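Local coordinates for LEOA (Escherichia coli, PDB 4AUR), which is a GTPase of the bacterial dynamin family from enterotoxigenic Escherichia coli, and as a dynamin relative probably acts on membranes, at residues 327-330 with 331-335; 522-525 with 526-530. All coordinates share one frame; numbering follows the deposited sequence.

Contact 1. Residues 327-330 with 331-335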
ATOM      1  N   GLU A 327      13.669  43.325  19.185  1.00 28.61           N
ATOM      2  CA  GLU A 327      12.704  44.413  19.183  1.00 28.78           C
ATOM      3  C   GLU A 327      12.419  44.892  20.615  1.00 26.81           C
ATOM      4  O   GLU A 327      12.325  46.093  20.862  1.00 24.45           O
ATOM      5  CB  GLU A 327      11.410  43.995  18.486  1.00 32.77           C
ATOM      6  CG  GLU A 327      11.542  43.847  16.963  1.00 37.18           C
ATOM      7  CD  GLU A 327      10.428  43.000  16.352  1.00 41.56           C
ATOM      8  OE1 GLU A 327       9.361  42.822  17.001  1.00 41.83           O
ATOM      9  OE2 GLU A 327      10.624  42.497  15.224  1.00 46.19           O
ATOM     10  N   LEU A 328      12.305  43.956  21.555  1.00 25.32           N
ATOM     11  CA  LEU A 328      12.030  44.313  22.931  1.00 24.50           C
ATOM     12  C   LEU A 328      13.170  45.120  23.481  1.00 24.84           C
ATOM     13  O   LEU A 328      12.972  46.134  24.121  1.00 25.37           O
ATOM     14  CB  LEU A 328      11.869  43.100  23.813  1.00 24.34           C
ATOM     15  CG  LEU A 328      11.737  43.500  25.289  1.00 24.33           C
ATOM     16  CD1 LEU A 328      10.477  44.314  25.475  1.00 24.63           C
ATOM     17  CD2 LEU A 328      11.744  42.314  26.236  1.00 23.73           C
ATOM     18  N   PHE A 329      14.372  44.631  23.248  1.00 24.88           N
ATOM     19  CA  PHE A 329      15.566  45.339  23.625  1.00 24.52           C
ATOM     20  C   PHE A 329      15.649  46.729  22.980  1.00 25.87           C
ATOM     21  O   PHE A 329      16.018  47.683  23.633  1.00 25.08           O
ATOM     22  CB  PHE A 329      16.770  44.518  23.226  1.00 24.40           C
ATOM     23  CG  PHE A 329      18.049  45.227  23.405  1.00 25.26           C
ATOM     24  CD1 PHE A 329      18.649  45.271  24.652  1.00 26.83           C
ATOM     25  CD2 PHE A 329      18.639  45.877  22.343  1.00 25.92           C
ATOM     26  CE1 PHE A 329      19.843  45.931  24.825  1.00 27.69           C
ATOM     27  CE2 PHE A 329      19.818  46.551  22.502  1.00 25.98           C
ATOM     28  CZ  PHE A 329      20.420  46.585  23.742  1.00 27.17           C
ATOM     29  N   GLU A 330      15.330  46.832  21.698  1.00 25.51           N
ATOM     30  CA  GLU A 330      15.386  48.102  21.040  1.00 27.38           C
ATOM     31  C   GLU A 330      14.450  49.059  21.765  1.00 30.13           C
ATOM     32  O   GLU A 330      14.784  50.219  21.991  1.00 32.82           O
ATOM     33  CB  GLU A 330      14.981  47.986  19.560  1.00 28.58           C
ATOM     34  CG  GLU A 330      16.072  47.443  18.644  1.00 29.36           C
ATOM     35  CD  GLU A 330      15.594  47.139  17.234  1.00 30.64           C
ATOM     36  OE1 GLU A 330      14.842  47.942  16.647  1.00 35.30           O
ATOM     37  OE2 GLU A 330      15.981  46.102  16.689  1.00 31.78           O
ATOM     38  N   GLU A 331      13.269  48.573  22.127  1.00 31.87           N
ATOM     39  CA  GLU A 331      12.238  49.439  22.705  1.00 32.35           C
ATOM     40  C   GLU A 331      12.639  49.902  24.094  1.00 30.34           C
ATOM     41  O   GLU A 331      12.442  51.053  24.425  1.00 30.77           O
ATOM     42  CB  GLU A 331      10.881  48.725  22.734  1.00 32.57           C
ATOM     43  CG  GLU A 331       9.844  49.291  23.689  1.00 33.76           C
ATOM     44  CD  GLU A 331       8.491  48.605  23.543  1.00 34.87           C
ATOM     45  OE1 GLU A 331       8.107  48.299  22.395  1.00 38.01           O
ATOM     46  OE2 GLU A 331       7.807  48.373  24.561  1.00 31.80           O
ATOM     47  N   LEU A 332      13.192  48.997  24.889  1.00 28.33           N
ATOM     48  CA  LEU A 332      13.645  49.325  26.237  1.00 27.31           C
ATOM     49  C   LEU A 332      14.853  50.256  26.245  1.00 27.56           C
ATOM     50  O   LEU A 332      15.020  51.022  27.177  1.00 26.08           O
ATOM     51  CB  LEU A 332      14.008  48.059  27.008  1.00 25.16           C
ATOM     52  CG  LEU A 332      12.906  47.075  27.364  1.00 24.65           C
ATOM     53  CD1 LEU A 332      13.490  45.822  27.989  1.00 24.92           C
ATOM     54  CD2 LEU A 332      11.914  47.692  28.314  1.00 24.74           C
ATOM     55  N   ASN A 333      15.691  50.168  25.224  1.00 28.54           N
ATOM     56  CA  ASN A 333      16.873  50.993  25.125  1.00 31.70           C
ATOM     57  C   ASN A 333      16.508  52.450  24.774  1.00 33.06           C
ATOM     58  O   ASN A 333      17.076  53.385  25.321  1.00 31.90           O
ATOM     59  CB  ASN A 333      17.854  50.409  24.109  1.00 33.52           C
ATOM     60  CG  ASN A 333      19.309  50.712  24.449  1.00 40.09           C
ATOM     61  OD1 ASN A 333      19.795  50.451  25.569  1.00 41.68           O
ATOM     62  ND2 ASN A 333      20.028  51.245  23.471  1.00 43.96           N
ATOM     63  N   LEU A 334      15.543  52.649  23.887  1.00 34.58           N
ATOM     64  CA  LEU A 334      15.015  53.987  23.660  1.00 36.96           C
ATOM     65  C   LEU A 334      14.416  54.583  24.931  1.00 36.16           C
ATOM     66  O   LEU A 334      14.654  55.734  25.271  1.00 41.49           O
ATOM     67  CB  LEU A 334      13.946  53.977  22.576  1.00 39.10           C
ATOM     68  CG  LEU A 334      14.512  54.013  21.168  1.00 43.70           C
ATOM     69  CD1 LEU A 334      13.461  53.547  20.168  1.00 46.32           C
ATOM     70  CD2 LEU A 334      15.018  55.415  20.827  1.00 46.50           C
HETATM   71  N   MSE A 335      13.635  53.795  25.636  1.00 35.00           N
HETATM   72  CA  MSE A 335      12.947  54.288  26.793  1.00 34.78           C
HETATM   73  C   MSE A 335      13.929  54.845  27.748  1.00 33.52           C
HETATM   74  O   MSE A 335      13.720  55.905  28.271  1.00 31.99           O
HETATM   75  CB  MSE A 335      12.181  53.152  27.412  1.00 38.35           C
HETATM   76  CG  MSE A 335      10.983  53.686  28.172  1.00 41.00           C
HETATM   77 SE   MSE A 335      10.192  52.121  29.024  0.84 47.53          SE
HETATM   78  CE  MSE A 335       9.350  51.383  27.397  1.00 45.11           C
TER
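Leu332 lies one helical turn beyond Leu328, and its side chain can be traced atom by atom over that residue. Its CB starts beside the carbonyl oxygens of the preceding turn, 3.6 Å from Leu328 O. With chi1 at -67°, CG stands anti to its own carbonyl carbon, which turns the branch back along the helix; Leu332 CG comes 4.1 Å from Leu328 CD1. At the tip, Leu332 CD1 meets Leu328 CG at 4.0 Å, the two leucines crossing obliquely. The backbone supplies the polar bonds: Leu332 N donates to Leu328 O at 3.0 Å with an N-H...O angle of 163°, and Glu331 N donates to Glu327 O at 2.9 Å. Asn333 N likewise bonds to Phe329 O, while Leu334 N reaches Glu330 O at 3.2 Å. Asn333 OD1 approaches the Phe329 ring obliquely, 4.3 Å from Phe329 CZ. Phe329 also packs edge-to-face with Tyr515, and the leucine pair is covered by Ile514 and Leu518 of helix 489-518 and by Phe381 of helix 368-408. The i to i+4 bonds are those of a regular alpha-helix, and the leucines belong to the apolar stripe it turns into a helical bundle, here the elongated helical domain of a dynamin-like protein.

Contact 2. Residues 522-525 with 526-530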
ATOM      1  N   GLU A 522      20.191  31.255  26.172  1.00 33.84           N
ATOM      2  CA  GLU A 522      19.905  30.319  27.245  1.00 35.92           C
ATOM      3  C   GLU A 522      18.886  30.900  28.238  1.00 34.63           C
ATOM      4  O   GLU A 522      17.894  30.260  28.585  1.00 30.78           O
ATOM      5  CB  GLU A 522      21.205  30.019  27.997  1.00 42.58           C
ATOM      6  CG  GLU A 522      21.130  28.934  29.071  1.00 48.09           C
ATOM      7  CD  GLU A 522      21.820  27.623  28.675  1.00 52.57           C
ATOM      8  OE1 GLU A 522      22.302  27.472  27.520  1.00 51.39           O
ATOM      9  OE2 GLU A 522      21.875  26.730  29.540  1.00 56.37           O
ATOM     10  N   LYS A 523      19.158  32.112  28.712  1.00 34.14           N
ATOM     11  CA  LYS A 523      18.360  32.715  29.782  1.00 32.97           C
ATOM     12  C   LYS A 523      17.100  33.219  29.166  1.00 31.63           C
ATOM     13  O   LYS A 523      16.012  33.037  29.685  1.00 31.44           O
ATOM     14  CB  LYS A 523      19.100  33.882  30.411  1.00 35.28           C
ATOM     15  CG  LYS A 523      20.412  33.514  31.089  1.00 38.04           C
ATOM     16  CD  LYS A 523      21.215  34.754  31.467  1.00 41.16           C
ATOM     17  CE  LYS A 523      22.536  34.368  32.128  1.00 44.30           C
ATOM     18  NZ  LYS A 523      22.293  33.498  33.315  1.00 44.26           N
HETATM   19  N   MSE A 524      17.260  33.844  28.018  1.00 31.05           N
HETATM   20  CA  MSE A 524      16.144  34.461  27.356  1.00 31.72           C
HETATM   21  C   MSE A 524      15.130  33.386  27.173  1.00 30.31           C
HETATM   22  O   MSE A 524      14.035  33.439  27.710  1.00 29.27           O
HETATM   23  CB  MSE A 524      16.594  35.128  26.061  1.00 30.11           C
HETATM   24  CG  MSE A 524      15.470  36.022  25.569  1.00 30.20           C
HETATM   25 SE   MSE A 524      14.432  35.064  24.191  1.00 29.82          SE
HETATM   26  CE  MSE A 524      12.986  34.318  25.235  1.00 31.64           C
ATOM     27  N   PHE A 525      15.514  32.346  26.463  1.00 32.66           N
ATOM     28  CA  PHE A 525      14.616  31.209  26.292  1.00 30.31           C
ATOM     29  C   PHE A 525      14.088  30.628  27.584  1.00 28.54           C
ATOM     30  O   PHE A 525      12.908  30.337  27.646  1.00 28.87           O
ATOM     31  CB  PHE A 525      15.244  30.152  25.409  1.00 27.79           C
ATOM     32  CG  PHE A 525      15.114  30.472  23.973  1.00 26.21           C
ATOM     33  CD1 PHE A 525      13.870  30.440  23.381  1.00 24.60           C
ATOM     34  CD2 PHE A 525      16.204  30.841  23.227  1.00 25.13           C
ATOM     35  CE1 PHE A 525      13.724  30.748  22.049  1.00 25.28           C
ATOM     36  CE2 PHE A 525      16.067  31.149  21.902  1.00 24.68           C
ATOM     37  CZ  PHE A 525      14.827  31.105  21.308  1.00 24.90           C
ATOM     38  N   ALA A 526      14.918  30.505  28.611  1.00 27.14           N
ATOM     39  CA  ALA A 526      14.474  29.837  29.850  1.00 29.95           C
ATOM     40  C   ALA A 526      13.403  30.603  30.615  1.00 31.01           C
ATOM     41  O   ALA A 526      12.702  30.026  31.426  1.00 31.72           O
ATOM     42  CB  ALA A 526      15.655  29.572  30.775  1.00 30.93           C
ATOM     43  N   PHE A 527      13.304  31.902  30.359  1.00 33.02           N
ATOM     44  CA  PHE A 527      12.414  32.792  31.074  1.00 35.32           C
ATOM     45  C   PHE A 527      11.126  33.078  30.303  1.00 35.25           C
ATOM     46  O   PHE A 527      10.036  33.100  30.888  1.00 36.50           O
ATOM     47  CB  PHE A 527      13.152  34.101  31.356  1.00 38.68           C
ATOM     48  CG  PHE A 527      12.556  34.908  32.464  1.00 44.94           C
ATOM     49  CD1 PHE A 527      12.918  34.667  33.786  1.00 49.22           C
ATOM     50  CD2 PHE A 527      11.631  35.923  32.190  1.00 50.36           C
ATOM     51  CE1 PHE A 527      12.361  35.407  34.820  1.00 54.66           C
ATOM     52  CE2 PHE A 527      11.072  36.674  33.221  1.00 52.30           C
ATOM     53  CZ  PHE A 527      11.439  36.414  34.537  1.00 55.32           C
ATOM     54  N   PHE A 528      11.251  33.299  28.996  1.00 34.18           N
ATOM     55  CA  PHE A 528      10.118  33.681  28.163  1.00 32.20           C
ATOM     56  C   PHE A 528       9.533  32.574  27.298  1.00 32.75           C
ATOM     57  O   PHE A 528       8.480  32.773  26.693  1.00 36.71           O
ATOM     58  CB  PHE A 528      10.523  34.823  27.249  1.00 31.71           C
ATOM     59  CG  PHE A 528      11.042  36.036  27.981  1.00 31.31           C
ATOM     60  CD1 PHE A 528      10.163  37.012  28.426  1.00 31.20           C
ATOM     61  CD2 PHE A 528      12.392  36.199  28.226  1.00 30.99           C
ATOM     62  CE1 PHE A 528      10.615  38.121  29.105  1.00 32.10           C
ATOM     63  CE2 PHE A 528      12.857  37.308  28.899  1.00 32.85           C
ATOM     64  CZ  PHE A 528      11.963  38.273  29.345  1.00 32.72           C
ATOM     65  N   ALA A 529      10.201  31.425  27.206  1.00 32.66           N
ATOM     66  CA  ALA A 529       9.793  30.375  26.261  1.00 28.90           C
ATOM     67  C   ALA A 529      10.437  29.005  26.511  1.00 27.82           C
ATOM     68  O   ALA A 529      10.966  28.399  25.590  1.00 25.73           O
ATOM     69  CB  ALA A 529      10.116  30.845  24.859  1.00 28.16           C
ATOM     70  N   PRO A 530      10.398  28.519  27.762  1.00 28.62           N
ATOM     71  CA  PRO A 530      10.989  27.237  28.097  1.00 29.43           C
ATOM     72  C   PRO A 530      10.362  26.031  27.405  1.00 31.89           C
ATOM     73  O   PRO A 530      11.071  25.023  27.160  1.00 32.25           O
ATOM     74  CB  PRO A 530      10.787  27.131  29.611  1.00 29.19           C
ATOM     75  CG  PRO A 530       9.733  28.122  29.950  1.00 29.89           C
ATOM     76  CD  PRO A 530       9.945  29.228  28.969  1.00 30.66           C
TER
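Met524, a selenomethionine in the crystal, bends its side chain forward along the helix onto Phe528, one turn further on. Its CG is anti to the backbone N, but the chain bends at chi2 (-98°) and chi3, carrying Met524 CE to the base of the Phe528 side chain, beside CB and 3.6 Å from Phe528 CD2, and the two side chains cross at about a right angle. Phe528 is rotated the other way, with CG anti to its own carbonyl carbon (chi1 -57°), so that the ring edge nears the Met524 carbonyl: Phe528 CD2 lies 3.3 Å from Met524 O. That oxygen accepts two backbone bonds, from Phe528 N at 3.1 Å almost in line with C=O, and from Phe527 N, which sits well above the carbonyl plane. Phe527 CD2 lies over the centre of the Phe528 ring, 3.6 Å above its plane. At the next position Phe525 CD1 meets Ala529 CB at 4.1 Å, the methyl standing at the ring edge, while Ala529 N donates to Phe525 O at 3.0 Å. Ala529 is the first residue to leave helical geometry (phi -166°), and Pro530 N has no hydrogen to offer Phe525 O. The end of helix 521-528 is wedged among three long helices: Met524 and Phe525 rest on Val321 of helix 275-343, Phe528 on Val517 and Leu518 of helix 489-518, and Phe528 O bonds to Ser385 of helix 368-408.

Contact 1 and contact 2 belong to different helices of one bundle, centres 18 Å apart and nearest atoms about 5 Å. Residues 327-335 lie in the later part of helix 275-343, well inside it, whereas 522-530 span nearly all of the short helix 521-528 and the turn that ends it; both are partly buried. Each has one apolar flank turned to common neighbours: Leu518 and Phe381 touch Leu328 in contact 1 and both Met524 and Phe528 in contact 2. Contact 1 pairs leucines over an uninterrupted helix, with Glu327 and Glu330 exposed; contact 2 relies on the terminal methyl of Met524 and on aromatic packing, a carbonyl with two donors, and a proline where the helix stops.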